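Local coordinates for conserved protein MTH689 (Methanothermobacter thermautotrophicus, PDB 2WNY) that is of unknown function but probably binds RNA, as a DUF54-family protein linked to the archaeal exosome superoperon, at residues M7-S12 with K121-P126; E40-E45 with I52-G57; N92-L97 with H117-V122. The protein carries 1 engineered substitution. All coordinates share one frame; numbering follows the deposited sequence. Where two conformers were deposited one is given.

Contact 1: M7-S12 with K121-P126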
ATOM      1  N   MET A   7      -7.310   4.108 -13.219  1.00 33.08           N
ATOM      2  CA  MET A   7      -7.703   3.613 -11.875  1.00 35.85           C
ATOM      3  C   MET A   7      -6.834   4.217 -10.783  1.00 32.74           C
ATOM      4  O   MET A   7      -7.352   4.838  -9.844  1.00 36.12           O
ATOM      5  CB  MET A   7      -7.659   2.083 -11.759  1.00 34.90           C
ATOM      6  CG  MET A   7      -8.521   1.353 -12.761  1.00 42.48           C
ATOM      7  SD  MET A   7      -8.727  -0.369 -12.236  1.00 50.38           S
ATOM      8  CE  MET A   7      -9.787  -0.949 -13.569  1.00 57.44           C
ATOM      9  N   ILE A   8      -5.526   4.004 -10.901  1.00 31.21           N
ATOM     10  CA  ILE A   8      -4.559   4.594  -9.983  1.00 28.92           C
ATOM     11  C   ILE A   8      -3.368   5.125 -10.788  1.00 28.63           C
ATOM     12  O   ILE A   8      -2.991   4.569 -11.832  1.00 27.32           O
ATOM     13  CB  ILE A   8      -4.094   3.600  -8.859  1.00 30.32           C
ATOM     14  CG1 ILE A   8      -3.386   2.372  -9.459  1.00 29.71           C
ATOM     15  CG2 ILE A   8      -5.257   3.189  -8.001  1.00 32.49           C
ATOM     16  CD1 ILE A   8      -2.741   1.456  -8.430  1.00 36.96           C
ATOM     17  N   HIS A   9      -2.801   6.229 -10.327  1.00 27.80           N
ATOM     18  CA  HIS A   9      -1.690   6.866 -11.054  1.00 28.07           C
ATOM     19  C   HIS A   9      -0.362   6.238 -10.678  1.00 27.14           C
ATOM     20  O   HIS A   9       0.506   5.962 -11.521  1.00 27.21           O
ATOM     21  CB  HIS A   9      -1.690   8.360 -10.753  1.00 28.14           C
ATOM     22  CG  HIS A   9      -2.842   9.084 -11.369  1.00 30.67           C
ATOM     23  ND1 HIS A   9      -3.059   9.104 -12.730  1.00 31.29           N
ATOM     24  CD2 HIS A   9      -3.832   9.824 -10.818  1.00 34.86           C
ATOM     25  CE1 HIS A   9      -4.141   9.816 -12.992  1.00 40.52           C
ATOM     26  NE2 HIS A   9      -4.623  10.274 -11.849  1.00 43.11           N
ATOM     27  N   ASN A  10      -0.212   6.008  -9.382  1.00 25.67           N
ATOM     28  CA  ASN A  10       1.027   5.472  -8.842  1.00 27.61           C
ATOM     29  C   ASN A  10       0.759   4.961  -7.426  1.00 27.14           C
ATOM     30  O   ASN A  10      -0.304   5.248  -6.844  1.00 28.56           O
ATOM     31  CB  ASN A  10       2.121   6.548  -8.874  1.00 30.04           C
ATOM     32  CG  ASN A  10       1.833   7.716  -7.933  1.00 33.66           C
ATOM     33  OD1 ASN A  10       1.755   7.534  -6.724  1.00 33.19           O
ATOM     34  ND2 ASN A  10       1.683   8.913  -8.488  1.00 32.69           N
ATOM     35  N   ILE A  11       1.704   4.201  -6.881  1.00 25.51           N
ATOM     36  CA  ILE A  11       1.633   3.775  -5.478  1.00 28.06           C
ATOM     37  C   ILE A  11       2.979   4.079  -4.840  1.00 29.42           C
ATOM     38  O   ILE A  11       4.030   3.668  -5.380  1.00 31.19           O
ATOM     39  CB  ILE A  11       1.408   2.252  -5.336  1.00 24.37           C
ATOM     40  CG1 ILE A  11       0.174   1.808  -6.120  1.00 25.56           C
ATOM     41  CG2 ILE A  11       1.259   1.876  -3.849  1.00 28.54           C
ATOM     42  CD1 ILE A  11      -0.185   0.347  -5.938  1.00 27.06           C
ATOM     43  N   SER A  12       2.952   4.821  -3.737  1.00 28.44           N
ATOM     44  CA  SER A  12       4.132   4.989  -2.899  1.00 31.09           C
ATOM     45  C   SER A  12       4.011   3.926  -1.806  1.00 29.59           C
ATOM     46  O   SER A  12       2.900   3.659  -1.321  1.00 30.00           O
ATOM     47  CB  SER A  12       4.178   6.375  -2.263  1.00 33.34           C
ATOM     48  OG  SER A  12       4.431   7.378  -3.220  1.00 45.20           O
ATOM     49  N   LYS A 121      -2.218   6.830  -5.146  1.00 31.77           N
ATOM     50  CA  LYS A 121      -2.768   7.972  -5.891  1.00 31.93           C
ATOM     51  C   LYS A 121      -3.882   7.515  -6.845  1.00 31.61           C
ATOM     52  O   LYS A 121      -3.631   7.018  -7.947  1.00 30.11           O
ATOM     53  CB  LYS A 121      -1.679   8.763  -6.633  1.00 34.25           C
ATOM     54  CG  LYS A 121      -2.164  10.149  -7.150  1.00 36.57           C
ATOM     55  CD  LYS A 121      -1.022  10.933  -7.759  1.00 46.50           C
ATOM     56  CE  LYS A 121      -1.518  12.213  -8.412  1.00 55.41           C
ATOM     57  NZ  LYS A 121      -0.394  12.909  -9.084  1.00 61.64           N
ATOM     58  N   VAL A 122      -5.116   7.715  -6.404  1.00 31.30           N
ATOM     59  CA  VAL A 122      -6.286   7.289  -7.134  1.00 31.62           C
ATOM     60  C   VAL A 122      -6.564   8.248  -8.285  1.00 34.64           C
ATOM     61  O   VAL A 122      -6.524   9.471  -8.113  1.00 35.38           O
ATOM     62  CB  VAL A 122      -7.508   7.173  -6.193  1.00 34.01           C
ATOM     63  CG1 VAL A 122      -8.801   6.841  -6.966  1.00 34.55           C
ATOM     64  CG2 VAL A 122      -7.224   6.131  -5.098  1.00 28.89           C
ATOM     65  N   GLU A 123      -6.806   7.682  -9.466  1.00 34.14           N
ATOM     66  CA  GLU A 123      -7.268   8.471 -10.611  1.00 38.25           C
ATOM     67  C   GLU A 123      -8.558   9.161 -10.218  1.00 39.74           C
ATOM     68  O   GLU A 123      -9.565   8.498  -9.910  1.00 40.38           O
ATOM     69  CB  GLU A 123      -7.491   7.584 -11.834  1.00 37.66           C
ATOM     70  CG  GLU A 123      -7.799   8.347 -13.111  1.00 41.41           C
ATOM     71  CD  GLU A 123      -8.152   7.416 -14.267  1.00 44.93           C
ATOM     72  OE1 GLU A 123      -8.682   6.304 -14.030  1.00 42.56           O
ATOM     73  OE2 GLU A 123      -7.899   7.801 -15.423  1.00 41.53           O
ATOM     74  N   ALA A 124      -8.518  10.492 -10.190  1.00 41.92           N
ATOM     75  CA  ALA A 124      -9.647  11.285  -9.734  1.00 42.06           C
ATOM     76  C   ALA A 124      -9.553  12.714 -10.257  1.00 45.29           C
ATOM     77  O   ALA A 124      -8.548  13.400 -10.081  1.00 45.11           O
ATOM     78  CB  ALA A 124      -9.724  11.267  -8.211  1.00 42.64           C
ATOM     79  N   TYR A 125     -10.602  13.153 -10.932  1.00 46.19           N
ATOM     80  CA  TYR A 125     -10.675  14.532 -11.355  1.00 50.13           C
ATOM     81  C   TYR A 125     -12.084  15.046 -11.145  1.00 52.80           C
ATOM     82  O   TYR A 125     -13.030  14.463 -11.688  1.00 52.67           O
ATOM     83  CB  TYR A 125     -10.250  14.716 -12.813  1.00 48.73           C
ATOM     84  CG  TYR A 125     -10.196  16.177 -13.185  1.00 54.84           C
ATOM     85  CD1 TYR A 125      -9.034  16.925 -12.991  1.00 56.38           C
ATOM     86  CD2 TYR A 125     -11.323  16.826 -13.699  1.00 58.31           C
ATOM     87  CE1 TYR A 125      -8.988  18.269 -13.314  1.00 59.08           C
ATOM     88  CE2 TYR A 125     -11.290  18.174 -14.032  1.00 66.75           C
ATOM     89  CZ  TYR A 125     -10.123  18.891 -13.839  1.00 68.74           C
ATOM     90  OH  TYR A 125     -10.104  20.223 -14.176  1.00 71.94           O
ATOM     91  N   PRO A 126     -12.232  16.125 -10.346  1.00 55.31           N
ATOM     92  CA  PRO A 126     -11.145  16.810  -9.623  1.00 56.59           C
ATOM     93  C   PRO A 126     -10.470  15.900  -8.588  1.00 55.42           C
ATOM     94  O   PRO A 126     -11.100  14.955  -8.084  1.00 54.18           O
ATOM     95  CB  PRO A 126     -11.864  17.972  -8.920  1.00 59.82           C
ATOM     96  CG  PRO A 126     -13.140  18.151  -9.679  1.00 61.71           C
ATOM     97  CD  PRO A 126     -13.533  16.778 -10.116  1.00 59.24           C
TER
HETATM   98  O   HOH W   1      -9.872   5.722  -9.879  1.00 16.56           O
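M7-S12 and K121-P126 meet antiparallel where two neighbouring strands of the sheet fray, and the chain of the first turns a corner at H9, where a psi of -43° interrupts the strand. Two backbone bonds bracket the corner. H9 N reaches K121 O at 2.6 Å, almost along the C=O axis, while K121 N returns to N10 O at 3.0 Å. Before the corner, I8 and V122 form a non-hydrogen-bonded pair, after which E123 takes over with both backbone and carboxylate. Its N donates to M7 O at 2.9 Å, and its extended side chain, with CG anti to the backbone N, brings OE1 within 2.7 Å of M7 N. That amide approaches from 55° above the carboxylate plane. The H9 ring stands at about 80° to the carboxylate plane, with E123 CB over one of its faces and NE2 3.4 Å from E123 CA. The extended chain of K121 runs past both H9 and N10, its CD 3.5 Å from N10 ND2. An alanine in place of E123 would lose the OE1 bond and is likely to loosen the M7 end of the pairing. Further out, OE2 accepts a weak bond from D6 N, E123 O is held by N135 ND2, and I8 and V122 pack on helices 62-76 and 129-139 respectively. A single water donates to both M7 O and E123 O, the former at 2.7 Å.

Contact 2: E40-E45 with I52-G57; sequences ERESAE and ITVLRG
The packed part of this contact is A44 set against the buried I52 and V54 on one face of the sheet, with buried L55 under R41 on the other, whereas most of E40-E45 is exposed. A44 CB sits over its two partners: 3.8 Å from V54 CG2 and similarly close to I52 CG1. I52 takes the crowded first torsion, CG1 between the backbone N and the carbonyl carbon, and this drives CD1 under the chain to 3.9 Å from E45 C. On the opposite face, L55 CD2 lies beneath one face of the R41 guanidinium and 4.2 Å from R41 CG, the two side chains running alongside each other. R41 bends at chi3, and its NH2 end forms a salt bridge with E23.

The two segments are the arms of a beta hairpin, with 40-45 as an outermost strand of the sheet within this chain and 51-59 inserted between it and strand 8-17. Three hydrogen-bonded pairs, E40 with R56, E42 with V54 and A44 with I52, each contribute two backbone bonds. The shortest runs from V54 N to E42 O, 2.6 Å and nearly along the C=O axis. L55 also packs on helix 23-30, while I52 and V54 rest on M16 and C14 of strand 8-17.

The face that is tight around A44 becomes exposed and ionic further along. There E42 and R56 form a salt bridge diagonally across the strands: E42 OE1 receives R56 NE at 2.7 Å and, weakly, R56 NH2 at 3.1 Å. OE1 lies near the guanidinium plane, but the carboxylate is turned 89° to it, and of its two oxygens only OE1 takes part. E42 reaches this position with chi1 at 105°, well off a staggered value, beyond which its chain runs extended past V54 CG1.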
ATOM      1  N   GLU A  40      14.067   1.288  -2.390  1.00 25.86           N
ATOM      2  CA  GLU A  40      15.289   1.974  -1.990  1.00 31.46           C
ATOM      3  C   GLU A  40      15.417   1.747  -0.495  1.00 29.51           C
ATOM      4  O   GLU A  40      14.409   1.554   0.192  1.00 26.96           O
ATOM      5  CB  GLU A  40      15.218   3.475  -2.302  1.00 33.90           C
ATOM      6  CG  GLU A  40      16.080   3.875  -3.478  1.00 49.51           C
ATOM      7  CD  GLU A  40      15.392   4.858  -4.392  1.00 70.90           C
ATOM      8  OE1 GLU A  40      15.856   6.018  -4.465  1.00 76.29           O
ATOM      9  OE2 GLU A  40      14.382   4.468  -5.027  1.00 76.51           O
ATOM     10  N   ARG A  41      16.655   1.763  -0.012  0.50 31.61           N
ATOM     11  CA  ARG A  41      16.939   1.543   1.393  0.50 33.44           C
ATOM     12  C   ARG A  41      17.355   2.855   2.023  0.50 34.79           C
ATOM     13  O   ARG A  41      18.070   3.648   1.406  0.50 38.11           O
ATOM     14  CB  ARG A  41      18.093   0.555   1.552  0.50 35.15           C
ATOM     15  CG  ARG A  41      17.968  -0.678   0.702  0.50 37.21           C
ATOM     16  CD  ARG A  41      19.029  -1.707   1.046  0.50 35.22           C
ATOM     17  NE  ARG A  41      18.435  -3.031   0.947  0.50 40.35           N
ATOM     18  CZ  ARG A  41      17.855  -3.494  -0.156  0.50 39.83           C
ATOM     19  NH1 ARG A  41      17.813  -2.744  -1.248  0.50 45.45           N
ATOM     20  NH2 ARG A  41      17.323  -4.704  -0.169  0.50 29.26           N
ATOM     21  N   GLU A  42      16.923   3.089   3.255  1.00 33.46           N
ATOM     22  CA  GLU A  42      17.465   4.220   3.996  1.00 38.00           C
ATOM     23  C   GLU A  42      17.432   3.906   5.474  1.00 37.07           C
ATOM     24  O   GLU A  42      16.471   3.304   5.961  1.00 33.99           O
ATOM     25  CB  GLU A  42      16.746   5.537   3.628  1.00 39.90           C
ATOM     26  CG  GLU A  42      15.758   6.071   4.660  1.00 49.80           C
ATOM     27  CD  GLU A  42      14.959   7.259   4.153  1.00 67.79           C
ATOM     28  OE1 GLU A  42      13.706   7.193   4.184  1.00 71.54           O
ATOM     29  OE2 GLU A  42      15.579   8.256   3.725  1.00 71.54           O
ATOM     30  N   SER A  43      18.476   4.322   6.184  0.50 38.50           N
ATOM     31  CA  SER A  43      18.557   4.106   7.613  0.50 38.63           C
ATOM     32  C   SER A  43      17.678   5.150   8.309  0.50 39.13           C
ATOM     33  O   SER A  43      17.655   6.312   7.898  0.50 41.17           O
ATOM     34  CB  SER A  43      20.018   4.207   8.064  0.50 40.24           C
ATOM     35  OG  SER A  43      20.131   4.135   9.466  0.50 44.55           O
ATOM     36  N   ALA A  44      16.937   4.728   9.334  1.00 36.20           N
ATOM     37  CA  ALA A  44      16.067   5.638  10.095  1.00 36.00           C
ATOM     38  C   ALA A  44      15.882   5.099  11.500  1.00 33.78           C
ATOM     39  O   ALA A  44      16.549   4.143  11.894  1.00 31.48           O
ATOM     40  CB  ALA A  44      14.701   5.836   9.401  1.00 33.70           C
ATOM     41  N   GLU A  45      14.989   5.727  12.262  1.00 33.82           N
ATOM     42  CA  GLU A  45      14.577   5.196  13.560  1.00 34.60           C
ATOM     43  C   GLU A  45      13.089   4.959  13.491  1.00 33.38           C
ATOM     44  O   GLU A  45      12.340   5.765  12.920  1.00 35.79           O
ATOM     45  CB  GLU A  45      14.917   6.167  14.691  1.00 36.48           C
ATOM     46  CG  GLU A  45      16.400   6.284  14.971  1.00 43.32           C
ATOM     47  CD  GLU A  45      16.696   7.265  16.085  1.00 52.16           C
ATOM     48  OE1 GLU A  45      16.009   8.302  16.149  1.00 47.52           O
ATOM     49  OE2 GLU A  45      17.600   6.984  16.910  1.00 59.75           O
ATOM     50  N   ILE A  52      16.133   1.328  12.169  1.00 30.32           N
ATOM     51  CA  ILE A  52      15.488   0.528  11.134  1.00 26.42           C
ATOM     52  C   ILE A  52      16.119   0.846   9.793  1.00 27.72           C
ATOM     53  O   ILE A  52      16.775   1.892   9.618  1.00 28.24           O
ATOM     54  CB  ILE A  52      13.980   0.817  11.028  1.00 25.46           C
ATOM     55  CG1 ILE A  52      13.727   2.317  10.764  1.00 29.05           C
ATOM     56  CG2 ILE A  52      13.252   0.345  12.301  1.00 21.95           C
ATOM     57  CD1 ILE A  52      12.252   2.685  10.488  1.00 22.47           C
ATOM     58  N   THR A  53      15.948  -0.076   8.857  1.00 26.45           N
ATOM     59  CA  THR A  53      16.069   0.265   7.467  1.00 28.14           C
ATOM     60  C   THR A  53      14.652   0.542   7.019  1.00 27.56           C
ATOM     61  O   THR A  53      13.754  -0.253   7.270  1.00 26.09           O
ATOM     62  CB  THR A  53      16.642  -0.885   6.628  1.00 26.97           C
ATOM     63  OG1 THR A  53      17.960  -1.164   7.078  1.00 29.71           O
ATOM     64  CG2 THR A  53      16.731  -0.470   5.161  1.00 21.19           C
ATOM     65  N   VAL A  54      14.452   1.685   6.378  1.00 28.09           N
ATOM     66  CA  VAL A  54      13.173   1.939   5.708  1.00 26.33           C
ATOM     67  C   VAL A  54      13.312   1.480   4.267  1.00 25.72           C
ATOM     68  O   VAL A  54      14.275   1.850   3.589  1.00 25.53           O
ATOM     69  CB  VAL A  54      12.792   3.448   5.756  1.00 31.67           C
ATOM     70  CG1 VAL A  54      11.662   3.759   4.784  1.00 28.44           C
ATOM     71  CG2 VAL A  54      12.386   3.821   7.154  1.00 29.20           C
ATOM     72  N   LEU A  55      12.366   0.660   3.821  1.00 22.18           N
ATOM     73  CA  LEU A  55      12.271   0.272   2.417  1.00 26.41           C
ATOM     74  C   LEU A  55      11.155   1.082   1.792  1.00 24.70           C
ATOM     75  O   LEU A  55      10.000   0.941   2.185  1.00 28.26           O
ATOM     76  CB  LEU A  55      11.958  -1.231   2.297  1.00 22.82           C
ATOM     77  CG  LEU A  55      12.998  -2.125   2.990  1.00 26.09           C
ATOM     78  CD1 LEU A  55      12.449  -3.573   3.118  1.00 19.11           C
ATOM     79  CD2 LEU A  55      14.348  -2.112   2.250  1.00 26.49           C
ATOM     80  N   ARG A  56      11.513   1.935   0.845  1.00 27.88           N
ATOM     81  CA  ARG A  56      10.583   2.848   0.194  1.00 29.65           C
ATOM     82  C   ARG A  56      10.617   2.717  -1.332  1.00 30.03           C
ATOM     83  O   ARG A  56      11.638   2.370  -1.922  1.00 28.82           O
ATOM     84  CB  ARG A  56      10.983   4.285   0.511  1.00 34.48           C
ATOM     85  CG  ARG A  56      10.460   4.861   1.773  1.00 40.26           C
ATOM     86  CD  ARG A  56      10.850   6.352   1.828  1.00 57.58           C
ATOM     87  NE  ARG A  56      11.224   6.782   3.177  1.00 70.04           N
ATOM     88  CZ  ARG A  56      10.421   7.408   4.037  1.00 72.90           C
ATOM     89  NH1 ARG A  56       9.166   7.698   3.705  1.00 77.16           N
ATOM     90  NH2 ARG A  56      10.880   7.741   5.236  1.00 66.18           N
ATOM     91  N   GLY A  57       9.505   3.050  -1.974  1.00 29.65           N
ATOM     92  CA  GLY A  57       9.469   3.109  -3.425  1.00 29.91           C
ATOM     93  C   GLY A  57       8.268   3.908  -3.864  1.00 33.94           C
ATOM     94  O   GLY A  57       7.322   4.134  -3.086  1.00 31.56           O
TER

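Contact 3: N92-L97 with H117-V122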
ATOM      1  N   ASN A  92      -5.862  10.718  -2.621  1.00 45.12           N
ATOM      2  CA  ASN A  92      -5.063   9.564  -2.187  1.00 40.99           C
ATOM      3  C   ASN A  92      -5.810   8.601  -1.278  1.00 39.33           C
ATOM      4  O   ASN A  92      -6.657   9.005  -0.477  1.00 41.05           O
ATOM      5  CB  ASN A  92      -3.770  10.033  -1.506  1.00 40.40           C
ATOM      6  CG  ASN A  92      -2.920  10.919  -2.411  1.00 46.42           C
ATOM      7  OD1 ASN A  92      -2.660  12.084  -2.101  1.00 43.87           O
ATOM      8  ND2 ASN A  92      -2.498  10.372  -3.544  1.00 42.03           N
ATOM      9  N   LEU A  93      -5.488   7.322  -1.403  1.00 36.48           N
ATOM     10  CA  LEU A  93      -5.993   6.305  -0.493  1.00 34.81           C
ATOM     11  C   LEU A  93      -4.811   5.777   0.299  1.00 34.59           C
ATOM     12  O   LEU A  93      -3.861   5.229  -0.284  1.00 31.64           O
ATOM     13  CB  LEU A  93      -6.657   5.153  -1.262  1.00 34.55           C
ATOM     14  CG  LEU A  93      -6.957   3.845  -0.505  1.00 34.98           C
ATOM     15  CD1 LEU A  93      -7.899   4.072   0.693  1.00 32.06           C
ATOM     16  CD2 LEU A  93      -7.552   2.803  -1.441  1.00 36.00           C
ATOM     17  N   PHE A  94      -4.875   5.928   1.622  1.00 34.25           N
ATOM     18  CA  PHE A  94      -3.812   5.421   2.490  1.00 35.30           C
ATOM     19  C   PHE A  94      -4.231   4.109   3.105  1.00 36.36           C
ATOM     20  O   PHE A  94      -5.224   4.037   3.850  1.00 38.02           O
ATOM     21  CB  PHE A  94      -3.503   6.406   3.598  1.00 35.90           C
ATOM     22  CG  PHE A  94      -2.810   7.640   3.133  1.00 39.67           C
ATOM     23  CD1 PHE A  94      -1.423   7.743   3.208  1.00 37.87           C
ATOM     24  CD2 PHE A  94      -3.537   8.714   2.630  1.00 33.54           C
ATOM     25  CE1 PHE A  94      -0.772   8.905   2.785  1.00 40.88           C
ATOM     26  CE2 PHE A  94      -2.890   9.883   2.210  1.00 42.00           C
ATOM     27  CZ  PHE A  94      -1.512   9.979   2.293  1.00 40.75           C
ATOM     28  N   LEU A  95      -3.466   3.074   2.791  1.00 34.08           N
ATOM     29  CA  LEU A  95      -3.796   1.719   3.196  1.00 34.13           C
ATOM     30  C   LEU A  95      -2.584   1.080   3.848  1.00 32.54           C
ATOM     31  O   LEU A  95      -1.499   1.027   3.255  1.00 32.30           O
ATOM     32  CB  LEU A  95      -4.235   0.910   1.972  1.00 33.20           C
ATOM     33  CG  LEU A  95      -4.594  -0.550   2.221  1.00 35.96           C
ATOM     34  CD1 LEU A  95      -5.756  -0.669   3.226  1.00 36.50           C
ATOM     35  CD2 LEU A  95      -4.922  -1.224   0.893  1.00 35.40           C
ATOM     36  N   ARG A  96      -2.782   0.614   5.076  1.00 31.48           N
ATOM     37  CA  ARG A  96      -1.748  -0.105   5.814  1.00 31.06           C
ATOM     38  C   ARG A  96      -2.138  -1.568   5.921  1.00 30.85           C
ATOM     39  O   ARG A  96      -3.266  -1.893   6.313  1.00 32.99           O
ATOM     40  CB  ARG A  96      -1.612   0.457   7.221  1.00 29.83           C
ATOM     41  CG  ARG A  96      -1.388   1.933   7.305  1.00 32.25           C
ATOM     42  CD  ARG A  96      -1.139   2.361   8.730  1.00 42.77           C
ATOM     43  NE  ARG A  96      -1.041   3.814   8.812  1.00 47.52           N
ATOM     44  CZ  ARG A  96      -0.587   4.485   9.865  1.00 56.85           C
ATOM     45  NH1 ARG A  96      -0.189   3.840  10.952  1.00 55.63           N
ATOM     46  NH2 ARG A  96      -0.536   5.810   9.830  1.00 65.73           N
ATOM     47  N   LEU A  97      -1.189  -2.445   5.621  1.00 27.71           N
ATOM     48  CA  LEU A  97      -1.440  -3.883   5.663  1.00 28.85           C
ATOM     49  C   LEU A  97      -0.466  -4.532   6.632  1.00 27.86           C
ATOM     50  O   LEU A  97       0.720  -4.128   6.710  1.00 26.92           O
ATOM     51  CB  LEU A  97      -1.298  -4.491   4.262  1.00 26.89           C
ATOM     52  CG  LEU A  97      -2.254  -4.017   3.141  1.00 32.46           C
ATOM     53  CD1 LEU A  97      -1.747  -4.449   1.757  1.00 28.35           C
ATOM     54  CD2 LEU A  97      -3.688  -4.504   3.355  1.00 33.51           C
ATOM     55  N   HIS A 117       2.996   0.334   4.463  1.00 26.28           N
ATOM     56  CA  HIS A 117       2.173   1.527   4.269  1.00 28.70           C
ATOM     57  C   HIS A 117       2.097   1.789   2.771  1.00 28.45           C
ATOM     58  O   HIS A 117       3.134   1.945   2.123  1.00 26.23           O
ATOM     59  CB  HIS A 117       2.783   2.763   4.943  1.00 29.41           C
ATOM     60  CG  HIS A 117       2.853   2.692   6.442  1.00 35.71           C
ATOM     61  ND1 HIS A 117       3.661   1.798   7.117  1.00 45.37           N
ATOM     62  CD2 HIS A 117       2.264   3.456   7.397  1.00 31.54           C
ATOM     63  CE1 HIS A 117       3.531   1.982   8.420  1.00 32.78           C
ATOM     64  NE2 HIS A 117       2.690   2.981   8.617  1.00 41.74           N
ATOM     65  N   LEU A 118       0.888   1.853   2.235  1.00 27.26           N
ATOM     66  CA  LEU A 118       0.695   2.266   0.842  1.00 28.73           C
ATOM     67  C   LEU A 118       0.007   3.627   0.755  1.00 29.64           C
ATOM     68  O   LEU A 118      -0.995   3.894   1.452  1.00 29.64           O
ATOM     69  CB  LEU A 118      -0.112   1.222   0.086  1.00 27.05           C
ATOM     70  CG  LEU A 118       0.315  -0.234   0.298  1.00 28.90           C
ATOM     71  CD1 LEU A 118      -0.731  -1.162  -0.289  1.00 32.86           C
ATOM     72  CD2 LEU A 118       1.670  -0.504  -0.310  1.00 27.14           C
ATOM     73  N   LYS A 119       0.581   4.508  -0.050  1.00 26.59           N
ATOM     74  CA  LYS A 119      -0.086   5.754  -0.407  1.00 29.01           C
ATOM     75  C   LYS A 119      -0.469   5.595  -1.873  1.00 29.69           C
ATOM     76  O   LYS A 119       0.385   5.660  -2.770  1.00 31.80           O
ATOM     77  CB  LYS A 119       0.828   6.958  -0.187  1.00 29.36           C
ATOM     78  CG  LYS A 119       0.194   8.297  -0.571  1.00 35.42           C
ATOM     79  CD  LYS A 119       1.109   9.481  -0.272  1.00 41.64           C
ATOM     80  CE  LYS A 119       2.030   9.826  -1.447  1.00 57.96           C
ATOM     81  NZ  LYS A 119       1.280  10.209  -2.686  1.00 60.42           N
ATOM     82  N   ILE A 120      -1.743   5.342  -2.108  1.00 30.91           N
ATOM     83  CA  ILE A 120      -2.229   5.052  -3.453  1.00 29.38           C
ATOM     84  C   ILE A 120      -2.867   6.302  -4.102  1.00 31.94           C
ATOM     85  O   ILE A 120      -3.932   6.770  -3.666  1.00 31.38           O
ATOM     86  CB  ILE A 120      -3.249   3.887  -3.444  1.00 28.18           C
ATOM     87  CG1 ILE A 120      -2.664   2.629  -2.792  1.00 30.59           C
ATOM     88  CG2 ILE A 120      -3.706   3.559  -4.907  1.00 30.60           C
ATOM     89  CD1 ILE A 120      -3.734   1.564  -2.403  1.00 26.66           C
ATOM     90  N   LYS A 121      -2.218   6.830  -5.146  1.00 31.77           N
ATOM     91  CA  LYS A 121      -2.768   7.972  -5.891  1.00 31.93           C
ATOM     92  C   LYS A 121      -3.882   7.515  -6.845  1.00 31.61           C
ATOM     93  O   LYS A 121      -3.631   7.018  -7.947  1.00 30.11           O
ATOM     94  CB  LYS A 121      -1.679   8.763  -6.633  1.00 34.25           C
ATOM     95  CG  LYS A 121      -2.164  10.149  -7.150  1.00 36.57           C
ATOM     96  CD  LYS A 121      -1.022  10.933  -7.759  1.00 46.50           C
ATOM     97  CE  LYS A 121      -1.518  12.213  -8.412  1.00 55.41           C
ATOM     98  NZ  LYS A 121      -0.394  12.909  -9.084  1.00 61.64           N
ATOM     99  N   VAL A 122      -5.116   7.715  -6.404  1.00 31.30           N
ATOM    100  CA  VAL A 122      -6.286   7.289  -7.134  1.00 31.62           C
ATOM    101  C   VAL A 122      -6.564   8.248  -8.285  1.00 34.64           C
ATOM    102  O   VAL A 122      -6.524   9.471  -8.113  1.00 35.38           O
ATOM    103  CB  VAL A 122      -7.508   7.173  -6.193  1.00 34.01           C
ATOM    104  CG1 VAL A 122      -8.801   6.841  -6.966  1.00 34.55           C
ATOM    105  CG2 VAL A 122      -7.224   6.131  -5.098  1.00 28.89           C
TER
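I120 O is gripped twice: L93 N donates to it at 2.8 Å with an N-H...O angle of 170°, and N92 CA adds a C-H...O contact at 3.4 Å. L118 O is held in the same fashion by L95 N and F94 CA. Return bonds from I120 N to L93 O and from L118 N to L95 O complete two hydrogen-bonded pairs of two neighbouring antiparallel strands inside the sheet. Leucine and isoleucine fill one face. L93 CD2 meets I120 CD1 at 4.1 Å, L97 CD1 meets L118 CD1 at 4.0 Å, and phenylalanines F68, F72 and F76 of helix 62-76 lie against this layer.

Across the sheet, most of the partners are long and basic or aromatic. K119 runs straight to CD beside the F94 ring, with CG 3.5 Å from CE1, then bends at chi3 and chi4. R96, extended from CG to NE, lies alongside H117, whose NE2 stands 3.6 Å above the guanidinium plane, offset toward its rim. The two planes are 47° apart, so this is a tilted contact and not a parallel stack; H117 ND1 makes a weak bond to A115 O. With an apolar face packed against helix 62-76 and R96, K119 and K121 on the other, joined by H117 if protonated, the chemistry is consistent with a surface that could receive an anionic ligand such as RNA.

Contact 3 lies nearest the middle of the chain, about 5 Å from its centre, against 13 Å for contact 1 and 16 Å for contact 2. All three belong to one antiparallel sheet. Contacts 1 and 3 share strand 115-122 and both contain K121 and V122; they also touch directly, I8 CG2 packing on I120 CG2. Contact 2 reaches them through strand 8-17, which is flanked by 51-59 and 115-122, and does not touch contact 3. Chemistry follows position: regular backbone pairing over an apolar layer in contact 3, an exposed ionic pair on the outer hairpin of contact 2, and a carboxylate and a water at the frayed end in contact 1.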